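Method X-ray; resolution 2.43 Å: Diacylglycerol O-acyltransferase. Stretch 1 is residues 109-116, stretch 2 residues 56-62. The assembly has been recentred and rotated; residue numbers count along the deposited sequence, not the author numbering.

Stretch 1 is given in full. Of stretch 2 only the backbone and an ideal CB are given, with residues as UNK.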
# COMPACT_ATOMS: atom_id res chain seq x y z
N ASP B 109 5.96 4.33 4.02
CA ASP B 109 6.91 3.88 5.04
C ASP B 109 7.61 5.07 5.67
O ASP B 109 8.28 5.84 4.97
CB ASP B 109 7.92 2.95 4.37
CG ASP B 109 8.88 2.31 5.34
OD1 ASP B 109 8.67 2.34 6.59
OD2 ASP B 109 9.86 1.75 4.82
N ARG B 110 7.49 5.23 6.99
CA ARG B 110 8.06 6.41 7.63
C ARG B 110 9.58 6.34 7.78
O ARG B 110 10.21 7.37 8.03
CB ARG B 110 7.43 6.63 9.00
CG ARG B 110 6.25 7.57 8.95
CD ARG B 110 5.67 7.83 10.32
NE ARG B 110 4.32 8.36 10.16
CZ ARG B 110 3.52 8.72 11.15
NH1 ARG B 110 3.92 8.62 12.42
NH2 ARG B 110 2.32 9.21 10.85
N GLU B 111 10.18 5.16 7.62
CA GLU B 111 11.61 5.00 7.80
C GLU B 111 12.43 5.43 6.58
O GLU B 111 13.67 5.45 6.66
CB GLU B 111 11.92 3.55 8.18
CG GLU B 111 11.55 3.18 9.64
CD GLU B 111 12.77 3.17 10.57
OE1 GLU B 111 13.21 2.08 10.99
OE2 GLU B 111 13.30 4.26 10.87
N ARG B 112 11.79 5.79 5.48
CA ARG B 112 12.47 6.33 4.31
C ARG B 112 11.84 7.65 3.92
O ARG B 112 10.71 7.94 4.32
CB ARG B 112 12.41 5.34 3.14
CG ARG B 112 12.61 3.93 3.58
CD ARG B 112 12.61 3.04 2.39
NE ARG B 112 13.98 2.82 1.94
CZ ARG B 112 14.51 1.62 1.75
NH1 ARG B 112 13.78 0.53 1.96
NH2 ARG B 112 15.76 1.52 1.35
N PRO B 113 12.56 8.49 3.17
CA PRO B 113 11.94 9.71 2.65
C PRO B 113 10.61 9.37 2.00
O PRO B 113 10.48 8.37 1.29
CB PRO B 113 12.97 10.23 1.62
CG PRO B 113 13.97 9.11 1.47
CD PRO B 113 13.96 8.35 2.74
N MET B 114 9.60 10.18 2.29
CA MET B 114 8.23 9.74 2.05
C MET B 114 7.72 10.27 0.71
O MET B 114 6.81 11.09 0.62
CB MET B 114 7.36 10.16 3.22
CG MET B 114 7.90 9.64 4.55
SD MET B 114 6.76 9.83 5.93
CE MET B 114 7.56 11.16 6.87
N TRP B 115 8.31 9.73 -0.36
CA TRP B 115 7.82 10.04 -1.69
C TRP B 115 7.90 8.79 -2.56
O TRP B 115 8.75 7.93 -2.34
CB TRP B 115 8.59 11.19 -2.32
CG TRP B 115 10.05 10.91 -2.52
CD1 TRP B 115 11.06 11.16 -1.63
CD2 TRP B 115 10.67 10.35 -3.68
NE1 TRP B 115 12.26 10.79 -2.16
CE2 TRP B 115 12.05 10.29 -3.42
CE3 TRP B 115 10.19 9.89 -4.91
CZ2 TRP B 115 12.97 9.78 -4.35
CZ3 TRP B 115 11.10 9.40 -5.84
CH2 TRP B 115 12.47 9.35 -5.55
N GLU B 116 6.98 8.69 -3.51
CA GLU B 116 7.05 7.67 -4.55
C GLU B 116 6.70 8.32 -5.88
O GLU B 116 5.83 9.20 -5.93
CB GLU B 116 6.09 6.52 -4.29
CG GLU B 116 6.40 5.70 -3.05
CD GLU B 116 5.20 4.90 -2.56
OE1 GLU B 116 4.28 4.61 -3.36
OE2 GLU B 116 5.17 4.58 -1.35
N UNK B 56 13.52 18.33 -1.12
CA UNK B 56 13.34 17.65 0.18
C UNK B 56 13.28 16.11 0.08
O UNK B 56 13.01 15.43 1.09
CB UNK B 56 12.06 18.16 0.84
N UNK B 57 13.55 15.57 -1.11
CA UNK B 57 13.34 14.15 -1.36
C UNK B 57 14.41 13.25 -0.73
O UNK B 57 14.30 12.03 -0.83
CB UNK B 57 13.29 13.90 -2.87
N UNK B 58 15.44 13.82 -0.10
CA UNK B 58 16.45 13.02 0.57
C UNK B 58 16.35 13.17 2.08
O UNK B 58 17.25 12.73 2.80
CB UNK B 58 17.85 13.41 0.09
N UNK B 59 15.29 13.80 2.55
CA UNK B 59 15.03 13.97 3.97
C UNK B 59 14.28 12.75 4.49
O UNK B 59 13.44 12.19 3.80
CB UNK B 59 14.24 15.25 4.23
N UNK B 60 14.58 12.35 5.72
CA UNK B 60 13.83 11.25 6.29
C UNK B 60 13.57 11.54 7.75
O UNK B 60 14.29 12.32 8.38
CB UNK B 60 14.57 9.92 6.12
N UNK B 61 12.50 10.95 8.27
CA UNK B 61 12.07 11.24 9.63
C UNK B 61 12.95 10.52 10.63
O UNK B 61 13.29 9.34 10.48
CB UNK B 61 10.61 10.84 9.83
N UNK B 62 13.35 11.26 11.67
CA UNK B 62 14.10 10.70 12.78
C UNK B 62 13.72 11.49 14.03
O UNK B 62 13.22 12.61 13.94
CB UNK B 62 15.61 10.75 12.52

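Position 56 opens a type I beta turn that ends at position 59. Its ideal CB points sideways and finds nothing of stretch 1 within 5.5 Å, so the contact scarcely restricts the choice; the phi of -90° admits most residues, proline among them. The deposited residue is P56, preceded by a cis peptide bond, and its backbone O accepts a 3.2 Å hydrogen bond from the N of position 59, closing the turn.

At position 57 the backbone itself is the main attraction. The carbonyl O lies 2.7 Å from W115 NE1, which donates a hydrogen bond to it at an angle of 144°, and this bond would form with almost any residue here. The same O sits 3.3 Å from P113 CB. The ideal CB points sideways, 3.4 Å from W115 NE1, and a side chain leaving it can extend along the indole. An apolar group would suit this surface, whether aliphatic or aromatic. The residue is F57, with chi1 in the m well. Its ring presents an edge to the face of W115, the planes at 86° and the centroid of the five-membered indole ring 4.9 Å from that of the phenyl; F57 CD1 approaches W115 CG to 3.5 Å. Carbonyl and side chain of one residue thus both engage the tryptophan.

Position 58 directs its CB away from stretch 1 into space that this stretch leaves empty. A polar or small residue would fit the turn, and N58 is found.

Position 59 begins the strand. Its CB points sideways with no atom of stretch 1 within 5.5 Å, leaving many choices, while its carbonyl O packs 3.0 Å from P113 CB. Q59 leads the end of its side chain away from stretch 1, and its NE2 donates a 3.2 Å hydrogen bond to N58 OD1.

Position 60 faces stretch 1 directly. Its ideal CB is 3.8 Å from P113 CD and 4.2 Å from R112 C, so the first part of the side chain must pack against the proline. Farther out lie the carbonyl O and carboxylate of E111. A modest aliphatic residue could cover the proline, but a long basic one could also reach the negative charge, and lysine or arginine would serve. The residue is R60. Its NH1 forms a salt bridge with E111 OE2 at 3.6 Å; NH1 also lies 3.1 Å from E111 O, but the poor angle excludes a hydrogen bond.

Position 61 also points toward stretch 1, its CB 3.9 Å from R110 O and 4.3 Å from M114 CE. With the methionine methyl and the aliphatic part of R110 nearby, leucine, isoleucine, valine or methionine would be reasonable. L61 is deposited, in a t,p rotamer that brings CD2 to 4.2 Å from R110 CD.

Position 62 turns sideways, out of contact, and imposes little; the residue is S62.

Stretch 2 56-62: PFNQRLS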
# COMPACT_ATOMS: atom_id res chain seq x y z
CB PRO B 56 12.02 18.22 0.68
CG PRO B 56 11.23 18.49 -0.59
CD PRO B 56 12.22 18.71 -1.71
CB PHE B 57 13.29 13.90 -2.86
CG PHE B 57 12.21 14.65 -3.55
CD1 PHE B 57 10.98 14.05 -3.79
CD2 PHE B 57 12.41 15.95 -3.97
CE1 PHE B 57 9.97 14.75 -4.43
CE2 PHE B 57 11.41 16.65 -4.61
CZ PHE B 57 10.19 16.05 -4.85
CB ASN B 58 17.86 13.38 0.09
CG ASN B 58 18.30 14.78 0.51
OD1 ASN B 58 17.48 15.66 0.78
ND2 ASN B 58 19.60 14.98 0.58
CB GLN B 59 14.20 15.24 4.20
CG GLN B 59 14.88 16.50 3.68
CD GLN B 59 16.18 16.79 4.42
OE1 GLN B 59 16.21 16.79 5.66
NE2 GLN B 59 17.25 17.02 3.67
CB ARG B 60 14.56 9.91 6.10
CG ARG B 60 15.52 9.53 7.18
CD ARG B 60 16.01 8.11 6.97
NE ARG B 60 16.53 7.52 8.20
CZ ARG B 60 15.77 7.09 9.21
NH1 ARG B 60 14.44 7.19 9.15
NH2 ARG B 60 16.34 6.57 10.29
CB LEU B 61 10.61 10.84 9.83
CG LEU B 61 9.98 11.26 11.17
CD1 LEU B 61 10.04 12.77 11.37
CD2 LEU B 61 8.55 10.73 11.33
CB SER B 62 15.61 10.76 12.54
OG SER B 62 16.26 9.69 13.19
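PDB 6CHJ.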